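Local coordinates for uncharacterized protein (Bombyx mori, PDB 5AZ0) that probably catalyses the NAD(P)H-dependent reduction of aldehydes and ketones to alcohols, as an aldo-keto reductase of the TIM-barrel fold, at residues E240-K254 with L295-D307. Sequence-based numbering, arbitrary orientation.
Sequences EPKLDNPAMLAIGRK and LDDEDVATLAQFD. With EDO (1,2-ethanediol), chain C.
K254 sends its chain straight out from the helix, CG anti to the backbone N (chi1 179°) and the rest of the chain extended, which brings NZ between the carboxylates of D296 and D299. Two salt-bridging hydrogen bonds result: NZ to D296 OD2 at 2.6 Å and NZ to D299 OD2 at 2.8 Å, each oxygen met on its syn side and somewhat out of the carboxylate plane. D299 OD2 also bonds to Y255 OH, while D296 is fixed by its N-cap role, OD1 accepting from D299 N. At the far end, F306 is gripped by the loop that leads into helix 246-254. P241, which follows a cis peptide bond, lays its ring over one face, CG 3.9 Å from the centroid and almost directly above it, a CH-pi contact. N245 OD1 lies at the ring edge, 3.7 Å from F306 CZ, with amide and ring planes 78° apart; this same oxygen caps the helix by accepting from M248 N on a lone pair. Bends at chi2 and chi3 of M248 carry SD to 3.5 Å from L303 CD2 and obliquely beside the F306 ring, a Met-aromatic contact. Midway, I251 spreads its branches, CG2 onto L295 CD2 (3.6 Å) and CD1 against T302 CG2 and L303 CG. The axes of 246-254 and 297-304 run nearly antiparallel, 155° between their directions, and come within 10.9 Å at closest approach. The pair lies about 24 Å from the chain centre, with M248 and I251 against helix 259-269 and P241 against L202 and N203, after strand 195-199.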
ATOM      1  N   GLU A 240      12.429  -8.339 -17.505  1.00 44.28           N
ATOM      2  CA  GLU A 240      11.186  -8.935 -17.927  1.00 45.07           C
ATOM      3  C   GLU A 240      10.378  -9.343 -16.659  1.00 45.06           C
ATOM      4  O   GLU A 240      10.979  -9.594 -15.617  1.00 43.19           O
ATOM      5  CB  GLU A 240      11.458 -10.156 -18.804  1.00 43.36           C
ATOM      6  CG  GLU A 240      12.021  -9.825 -20.195  1.00 48.76           C
ATOM      7  CD  GLU A 240      11.025  -9.080 -21.086  1.00 44.13           C
ATOM      8  OE1 GLU A 240       9.796  -9.404 -21.102  1.00 40.10           O
ATOM      9  OE2 GLU A 240      11.510  -8.146 -21.738  1.00 48.47           O
ATOM     10  N   PRO A 241       9.056  -9.426 -16.730  1.00 41.00           N
ATOM     11  CA  PRO A 241       8.255  -9.220 -17.929  1.00 43.30           C
ATOM     12  C   PRO A 241       7.925  -7.776 -18.258  1.00 50.63           C
ATOM     13  O   PRO A 241       7.635  -6.957 -17.347  1.00 48.08           O
ATOM     14  CB  PRO A 241       6.957  -9.912 -17.577  1.00 44.05           C
ATOM     15  CG  PRO A 241       6.842  -9.776 -16.092  1.00 43.26           C
ATOM     16  CD  PRO A 241       8.208  -9.512 -15.535  1.00 43.99           C
ATOM     17  N   LYS A 242       7.967  -7.492 -19.563  1.00 54.23           N
ATOM     18  CA  LYS A 242       7.375  -6.283 -20.149  1.00 50.37           C
ATOM     19  C   LYS A 242       5.994  -6.598 -20.598  1.00 44.02           C
ATOM     20  O   LYS A 242       5.582  -7.751 -20.534  1.00 42.54           O
ATOM     21  CB  LYS A 242       8.262  -5.714 -21.269  1.00 52.23           C
ATOM     22  CG  LYS A 242       9.576  -5.102 -20.764  1.00 59.71           C
ATOM     23  CD  LYS A 242       9.467  -4.482 -19.340  1.00 69.62           C
ATOM     24  CE  LYS A 242      10.778  -3.956 -18.747  1.00 67.88           C
ATOM     25  NZ  LYS A 242      10.706  -3.998 -17.253  1.00 63.28           N
ATOM     26  N   LEU A 243       5.213  -5.582 -20.976  1.00 48.94           N
ATOM     27  CA  LEU A 243       3.777  -5.842 -21.334  1.00 49.84           C
ATOM     28  C   LEU A 243       3.615  -6.721 -22.568  1.00 52.66           C
ATOM     29  O   LEU A 243       2.603  -7.410 -22.689  1.00 48.96           O
ATOM     30  CB  LEU A 243       2.992  -4.532 -21.551  1.00 55.42           C
ATOM     31  CG  LEU A 243       2.689  -3.699 -20.309  1.00 60.00           C
ATOM     32  CD1 LEU A 243       2.261  -2.268 -20.667  1.00 62.71           C
ATOM     33  CD2 LEU A 243       1.652  -4.415 -19.460  1.00 59.68           C
ATOM     34  N   ASP A 244       4.619  -6.689 -23.469  1.00 58.74           N
ATOM     35  CA  ASP A 244       4.666  -7.538 -24.675  1.00 63.42           C
ATOM     36  C   ASP A 244       5.372  -8.876 -24.424  1.00 68.79           C
ATOM     37  O   ASP A 244       5.932  -9.439 -25.356  1.00 73.91           O
ATOM     38  CB  ASP A 244       5.321  -6.784 -25.866  1.00 59.29           C
ATOM     39  CG  ASP A 244       6.756  -6.295 -25.570  1.00 69.56           C
ATOM     40  OD1 ASP A 244       7.383  -6.740 -24.586  1.00 71.08           O
ATOM     41  OD2 ASP A 244       7.273  -5.442 -26.334  1.00 75.93           O
ATOM     42  N   ASN A 245       5.355  -9.395 -23.190  1.00 62.05           N
ATOM     43  CA  ASN A 245       6.054 -10.656 -22.881  1.00 51.29           C
ATOM     44  C   ASN A 245       5.235 -11.851 -23.345  1.00 49.72           C
ATOM     45  O   ASN A 245       4.093 -12.034 -22.890  1.00 44.41           O
ATOM     46  CB  ASN A 245       6.409 -10.773 -21.391  1.00 49.55           C
ATOM     47  CG  ASN A 245       7.087 -12.093 -21.056  1.00 42.89           C
ATOM     48  OD1 ASN A 245       6.431 -13.165 -20.943  1.00 43.25           O
ATOM     49  ND2 ASN A 245       8.399 -12.027 -20.893  1.00 38.36           N
ATOM     50  N   PRO A 246       5.812 -12.680 -24.274  1.00 53.33           N
ATOM     51  CA  PRO A 246       5.021 -13.768 -24.819  1.00 46.64           C
ATOM     52  C   PRO A 246       4.456 -14.746 -23.821  1.00 46.63           C
ATOM     53  O   PRO A 246       3.304 -15.209 -24.017  1.00 48.72           O
ATOM     54  CB  PRO A 246       6.004 -14.471 -25.799  1.00 51.53           C
ATOM     55  CG  PRO A 246       6.892 -13.382 -26.257  1.00 49.33           C
ATOM     56  CD  PRO A 246       7.063 -12.491 -25.047  1.00 51.53           C
ATOM     57  N   ALA A 247       5.220 -15.108 -22.769  1.00 41.23           N
ATOM     58  CA  ALA A 247       4.654 -16.041 -21.762  1.00 41.74           C
ATOM     59  C   ALA A 247       3.474 -15.400 -20.985  1.00 36.95           C
ATOM     60  O   ALA A 247       2.542 -16.078 -20.626  1.00 41.61           O
ATOM     61  CB  ALA A 247       5.726 -16.555 -20.783  1.00 41.87           C
ATOM     62  N   MET A 248       3.567 -14.106 -20.693  1.00 40.78           N
ATOM     63  CA  MET A 248       2.469 -13.400 -19.979  1.00 42.62           C
ATOM     64  C   MET A 248       1.241 -13.401 -20.905  1.00 46.16           C
ATOM     65  O   MET A 248       0.146 -13.934 -20.541  1.00 41.25           O
ATOM     66  CB  MET A 248       2.894 -11.974 -19.602  1.00 34.27           C
ATOM     67  CG  MET A 248       3.951 -11.816 -18.522  1.00 39.50           C
ATOM     68  SD  MET A 248       3.427 -12.534 -16.969  1.00 45.68           S
ATOM     69  CE  MET A 248       2.150 -11.346 -16.464  1.00 45.38           C
ATOM     70  N   LEU A 249       1.457 -12.934 -22.149  1.00 50.20           N
ATOM     71  CA  LEU A 249       0.348 -12.978 -23.208  1.00 49.27           C
ATOM     72  C   LEU A 249      -0.285 -14.347 -23.366  1.00 46.01           C
ATOM     73  O   LEU A 249      -1.531 -14.494 -23.427  1.00 48.62           O
ATOM     74  CB  LEU A 249       0.833 -12.445 -24.548  1.00 52.23           C
ATOM     75  CG  LEU A 249       1.402 -11.000 -24.561  1.00 50.48           C
ATOM     76  CD1 LEU A 249       2.391 -10.797 -25.697  1.00 56.62           C
ATOM     77  CD2 LEU A 249       0.314  -9.932 -24.624  1.00 50.79           C
ATOM     78  N   ALA A 250       0.547 -15.382 -23.295  1.00 47.34           N
ATOM     79  CA  ALA A 250       0.062 -16.748 -23.481  1.00 46.50           C
ATOM     80  C   ALA A 250      -0.782 -17.198 -22.333  1.00 44.92           C
ATOM     81  O   ALA A 250      -1.867 -17.799 -22.503  1.00 43.21           O
ATOM     82  CB  ALA A 250       1.228 -17.713 -23.704  1.00 49.96           C
ATOM     83  N   ILE A 251      -0.293 -16.926 -21.129  1.00 47.89           N
ATOM     84  CA  ILE A 251      -1.133 -17.150 -19.905  1.00 44.06           C
ATOM     85  C   ILE A 251      -2.416 -16.312 -20.019  1.00 39.40           C
ATOM     86  O   ILE A 251      -3.513 -16.812 -19.723  1.00 38.45           O
ATOM     87  CB  ILE A 251      -0.342 -16.865 -18.593  1.00 46.66           C
ATOM     88  CG1 ILE A 251       0.836 -17.873 -18.461  1.00 45.87           C
ATOM     89  CG2 ILE A 251      -1.240 -16.994 -17.365  1.00 42.65           C
ATOM     90  CD1 ILE A 251       2.016 -17.383 -17.667  1.00 43.90           C
ATOM     91  N   GLY A 252      -2.267 -15.059 -20.458  1.00 38.93           N
ATOM     92  CA  GLY A 252      -3.437 -14.215 -20.806  1.00 51.26           C
ATOM     93  C   GLY A 252      -4.502 -14.931 -21.645  1.00 53.36           C
ATOM     94  O   GLY A 252      -5.648 -15.195 -21.174  1.00 49.87           O
ATOM     95  N   ARG A 253      -4.108 -15.319 -22.860  1.00 59.44           N
ATOM     96  CA  ARG A 253      -5.061 -15.979 -23.792  1.00 54.74           C
ATOM     97  C   ARG A 253      -5.630 -17.226 -23.161  1.00 48.73           C
ATOM     98  O   ARG A 253      -6.812 -17.531 -23.299  1.00 47.98           O
ATOM     99  CB  ARG A 253      -4.427 -16.317 -25.144  1.00 61.86           C
ATOM    100  CG  ARG A 253      -4.039 -15.105 -25.990  1.00 67.62           C
ATOM    101  CD  ARG A 253      -3.461 -15.571 -27.337  1.00 73.05           C
ATOM    102  NE  ARG A 253      -2.139 -16.209 -27.181  1.00 72.44           N
ATOM    103  CZ  ARG A 253      -0.943 -15.605 -27.320  1.00 69.18           C
ATOM    104  NH1 ARG A 253      -0.828 -14.311 -27.659  1.00 62.45           N
ATOM    105  NH2 ARG A 253       0.177 -16.317 -27.128  1.00 64.25           N
ATOM    106  N   LYS A 254      -4.828 -17.964 -22.427  1.00 42.07           N
ATOM    107  CA  LYS A 254      -5.383 -19.153 -21.813  1.00 45.89           C
ATOM    108  C   LYS A 254      -6.591 -18.914 -20.917  1.00 51.14           C
ATOM    109  O   LYS A 254      -7.545 -19.664 -20.961  1.00 56.81           O
ATOM    110  CB  LYS A 254      -4.286 -19.902 -21.075  1.00 48.53           C
ATOM    111  CG  LYS A 254      -4.743 -21.143 -20.380  1.00 46.39           C
ATOM    112  CD  LYS A 254      -3.542 -21.842 -19.755  1.00 47.52           C
ATOM    113  CE  LYS A 254      -4.046 -22.954 -18.858  1.00 49.24           C
ATOM    114  NZ  LYS A 254      -2.897 -23.629 -18.217  1.00 50.47           N
ATOM    115  N   LEU A 295      -5.167 -19.778 -11.561  1.00 51.56           N
ATOM    116  CA  LEU A 295      -3.954 -20.075 -12.314  1.00 46.94           C
ATOM    117  C   LEU A 295      -3.546 -21.471 -11.919  1.00 51.51           C
ATOM    118  O   LEU A 295      -3.529 -21.803 -10.710  1.00 49.25           O
ATOM    119  CB  LEU A 295      -2.827 -19.068 -12.053  1.00 43.47           C
ATOM    120  CG  LEU A 295      -3.049 -17.679 -12.642  1.00 43.14           C
ATOM    121  CD1 LEU A 295      -2.406 -16.597 -11.764  1.00 48.18           C
ATOM    122  CD2 LEU A 295      -2.538 -17.479 -14.062  1.00 45.59           C
ATOM    123  N   ASP A 296      -3.237 -22.320 -12.913  1.00 47.87           N
ATOM    124  CA  ASP A 296      -2.872 -23.723 -12.582  1.00 46.95           C
ATOM    125  C   ASP A 296      -1.383 -23.817 -12.262  1.00 40.60           C
ATOM    126  O   ASP A 296      -0.640 -22.837 -12.412  1.00 39.79           O
ATOM    127  CB  ASP A 296      -3.352 -24.741 -13.646  1.00 52.50           C
ATOM    128  CG  ASP A 296      -2.664 -24.576 -14.977  1.00 49.57           C
ATOM    129  OD1 ASP A 296      -1.458 -24.218 -15.026  1.00 46.18           O
ATOM    130  OD2 ASP A 296      -3.374 -24.784 -15.964  1.00 59.66           O
ATOM    131  N   ASP A 297      -0.991 -24.982 -11.771  1.00 42.74           N
ATOM    132  CA  ASP A 297       0.333 -25.212 -11.247  1.00 45.56           C
ATOM    133  C   ASP A 297       1.361 -24.812 -12.261  1.00 42.50           C
ATOM    134  O   ASP A 297       2.359 -24.231 -11.908  1.00 44.53           O
ATOM    135  CB  ASP A 297       0.544 -26.677 -10.869  1.00 47.89           C
ATOM    136  CG  ASP A 297      -0.335 -27.133  -9.704  1.00 58.03           C
ATOM    137  OD1 ASP A 297      -0.659 -26.312  -8.824  1.00 53.19           O
ATOM    138  OD2 ASP A 297      -0.696 -28.338  -9.663  1.00 65.67           O
ATOM    139  N   GLU A 298       1.122 -25.115 -13.527  1.00 48.03           N
ATOM    140  CA  GLU A 298       2.089 -24.782 -14.610  1.00 46.42           C
ATOM    141  C   GLU A 298       2.305 -23.284 -14.765  1.00 39.99           C
ATOM    142  O   GLU A 298       3.457 -22.797 -14.889  1.00 40.01           O
ATOM    143  CB  GLU A 298       1.606 -25.380 -15.947  1.00 50.64           C
ATOM    144  CG  GLU A 298       2.589 -25.249 -17.112  1.00 66.24           C
ATOM    145  CD  GLU A 298       1.961 -25.550 -18.488  1.00 68.44           C
ATOM    146  OE1 GLU A 298       1.042 -26.399 -18.567  1.00 60.96           O
ATOM    147  OE2 GLU A 298       2.395 -24.928 -19.486  1.00 65.43           O
ATOM    148  N   ASP A 299       1.207 -22.528 -14.771  1.00 37.96           N
ATOM    149  CA  ASP A 299       1.308 -21.071 -14.974  1.00 41.18           C
ATOM    150  C   ASP A 299       1.854 -20.305 -13.719  1.00 32.11           C
ATOM    151  O   ASP A 299       2.591 -19.355 -13.859  1.00 31.73           O
ATOM    152  CB  ASP A 299      -0.015 -20.518 -15.468  1.00 48.35           C
ATOM    153  CG  ASP A 299      -0.476 -21.180 -16.786  1.00 52.37           C
ATOM    154  OD1 ASP A 299       0.350 -21.340 -17.730  1.00 57.25           O
ATOM    155  OD2 ASP A 299      -1.668 -21.554 -16.840  1.00 52.92           O
ATOM    156  N   VAL A 300       1.557 -20.822 -12.547  1.00 36.58           N
ATOM    157  CA  VAL A 300       2.122 -20.354 -11.284  1.00 38.62           C
ATOM    158  C   VAL A 300       3.610 -20.595 -11.360  1.00 35.64           C
ATOM    159  O   VAL A 300       4.380 -19.708 -11.100  1.00 33.61           O
ATOM    160  CB  VAL A 300       1.495 -21.070 -10.048  1.00 40.68           C
ATOM    161  CG1 VAL A 300       2.289 -20.835  -8.771  1.00 43.79           C
ATOM    162  CG2 VAL A 300       0.070 -20.598  -9.814  1.00 44.78           C
ATOM    163  N   ALA A 301       4.035 -21.780 -11.766  1.00 37.04           N
ATOM    164  CA  ALA A 301       5.503 -22.015 -11.861  1.00 40.32           C
ATOM    165  C   ALA A 301       6.172 -21.079 -12.851  1.00 33.73           C
ATOM    166  O   ALA A 301       7.234 -20.517 -12.582  1.00 37.24           O
ATOM    167  CB  ALA A 301       5.820 -23.474 -12.175  1.00 42.71           C
ATOM    168  N   THR A 302       5.534 -20.832 -13.973  1.00 33.44           N
ATOM    169  CA  THR A 302       6.081 -19.861 -14.944  1.00 32.99           C
ATOM    170  C   THR A 302       6.216 -18.452 -14.353  1.00 36.31           C
ATOM    171  O   THR A 302       7.293 -17.743 -14.490  1.00 29.97           O
ATOM    172  CB  THR A 302       5.183 -19.810 -16.234  1.00 39.36           C
ATOM    173  OG1 THR A 302       5.037 -21.132 -16.820  1.00 42.45           O
ATOM    174  CG2 THR A 302       5.738 -18.894 -17.252  1.00 37.12           C
ATOM    175  N   LEU A 303       5.122 -18.014 -13.713  1.00 32.81           N
ATOM    176  CA  LEU A 303       5.110 -16.648 -13.186  1.00 35.24           C
ATOM    177  C   LEU A 303       6.161 -16.521 -12.077  1.00 30.43           C
ATOM    178  O   LEU A 303       6.851 -15.531 -11.979  1.00 29.18           O
ATOM    179  CB  LEU A 303       3.729 -16.305 -12.660  1.00 34.20           C
ATOM    180  CG  LEU A 303       2.674 -16.135 -13.744  1.00 32.59           C
ATOM    181  CD1 LEU A 303       1.282 -16.320 -13.230  1.00 33.66           C
ATOM    182  CD2 LEU A 303       2.840 -14.794 -14.400  1.00 31.09           C
ATOM    183  N   ALA A 304       6.305 -17.564 -11.270  1.00 32.62           N
ATOM    184  CA  ALA A 304       7.351 -17.586 -10.248  1.00 30.81           C
ATOM    185  C   ALA A 304       8.726 -17.456 -10.820  1.00 32.66           C
ATOM    186  O   ALA A 304       9.598 -17.014 -10.074  1.00 33.63           O
ATOM    187  CB  ALA A 304       7.270 -18.838  -9.399  1.00 33.22           C
ATOM    188  N   GLN A 305       8.957 -17.800 -12.107  1.00 35.40           N
ATOM    189  CA  GLN A 305      10.326 -17.682 -12.669  1.00 38.97           C
ATOM    190  C   GLN A 305      10.750 -16.275 -12.879  1.00 38.57           C
ATOM    191  O   GLN A 305      11.963 -16.017 -13.014  1.00 34.02           O
ATOM    192  CB  GLN A 305      10.563 -18.437 -13.992  1.00 42.38           C
ATOM    193  CG  GLN A 305      10.504 -19.946 -13.853  1.00 47.45           C
ATOM    194  CD  GLN A 305      10.442 -20.636 -15.232  1.00 55.76           C
ATOM    195  OE1 GLN A 305       9.373 -20.896 -15.763  1.00 53.02           O
ATOM    196  NE2 GLN A 305      11.596 -20.898 -15.817  1.00 62.23           N
ATOM    197  N   PHE A 306       9.808 -15.335 -12.901  1.00 35.28           N
ATOM    198  CA  PHE A 306      10.235 -13.932 -13.043  1.00 32.59           C
ATOM    199  C   PHE A 306      10.927 -13.337 -11.821  1.00 30.44           C
ATOM    200  O   PHE A 306      11.520 -12.273 -11.911  1.00 33.78           O
ATOM    201  CB  PHE A 306       9.031 -13.095 -13.427  1.00 38.66           C
ATOM    202  CG  PHE A 306       8.545 -13.334 -14.831  1.00 34.55           C
ATOM    203  CD1 PHE A 306       9.364 -12.998 -15.927  1.00 36.74           C
ATOM    204  CD2 PHE A 306       7.260 -13.829 -15.065  1.00 41.58           C
ATOM    205  CE1 PHE A 306       8.939 -13.188 -17.238  1.00 35.58           C
ATOM    206  CE2 PHE A 306       6.807 -14.010 -16.382  1.00 40.49           C
ATOM    207  CZ  PHE A 306       7.660 -13.694 -17.465  1.00 39.48           C
ATOM    208  N   ASP A 307      10.812 -13.985 -10.670  1.00 28.61           N
ATOM    209  CA  ASP A 307      11.361 -13.454  -9.420  1.00 33.44           C
ATOM    210  C   ASP A 307      12.898 -13.372  -9.467  1.00 34.92           C
ATOM    211  O   ASP A 307      13.513 -14.377  -9.730  1.00 40.41           O
ATOM    212  CB  ASP A 307      10.991 -14.396  -8.280  1.00 30.55           C
ATOM    213  CG  ASP A 307      11.356 -13.831  -6.895  1.00 35.23           C
ATOM    214  OD1 ASP A 307      11.491 -12.619  -6.694  1.00 34.05           O
ATOM    215  OD2 ASP A 307      11.450 -14.631  -5.982  1.00 40.46           O
TER
HETATM  216  C1  EDO C 402       7.730 -17.727  -4.675  1.00 46.09           C
HETATM  217  O1  EDO C 402       6.356 -17.542  -4.236  1.00 53.59           O
HETATM  218  C2  EDO C 402       7.773 -16.801  -5.884  1.00 42.81           C
HETATM  219  O2  EDO C 402       9.080 -16.516  -6.365  1.00 54.90           O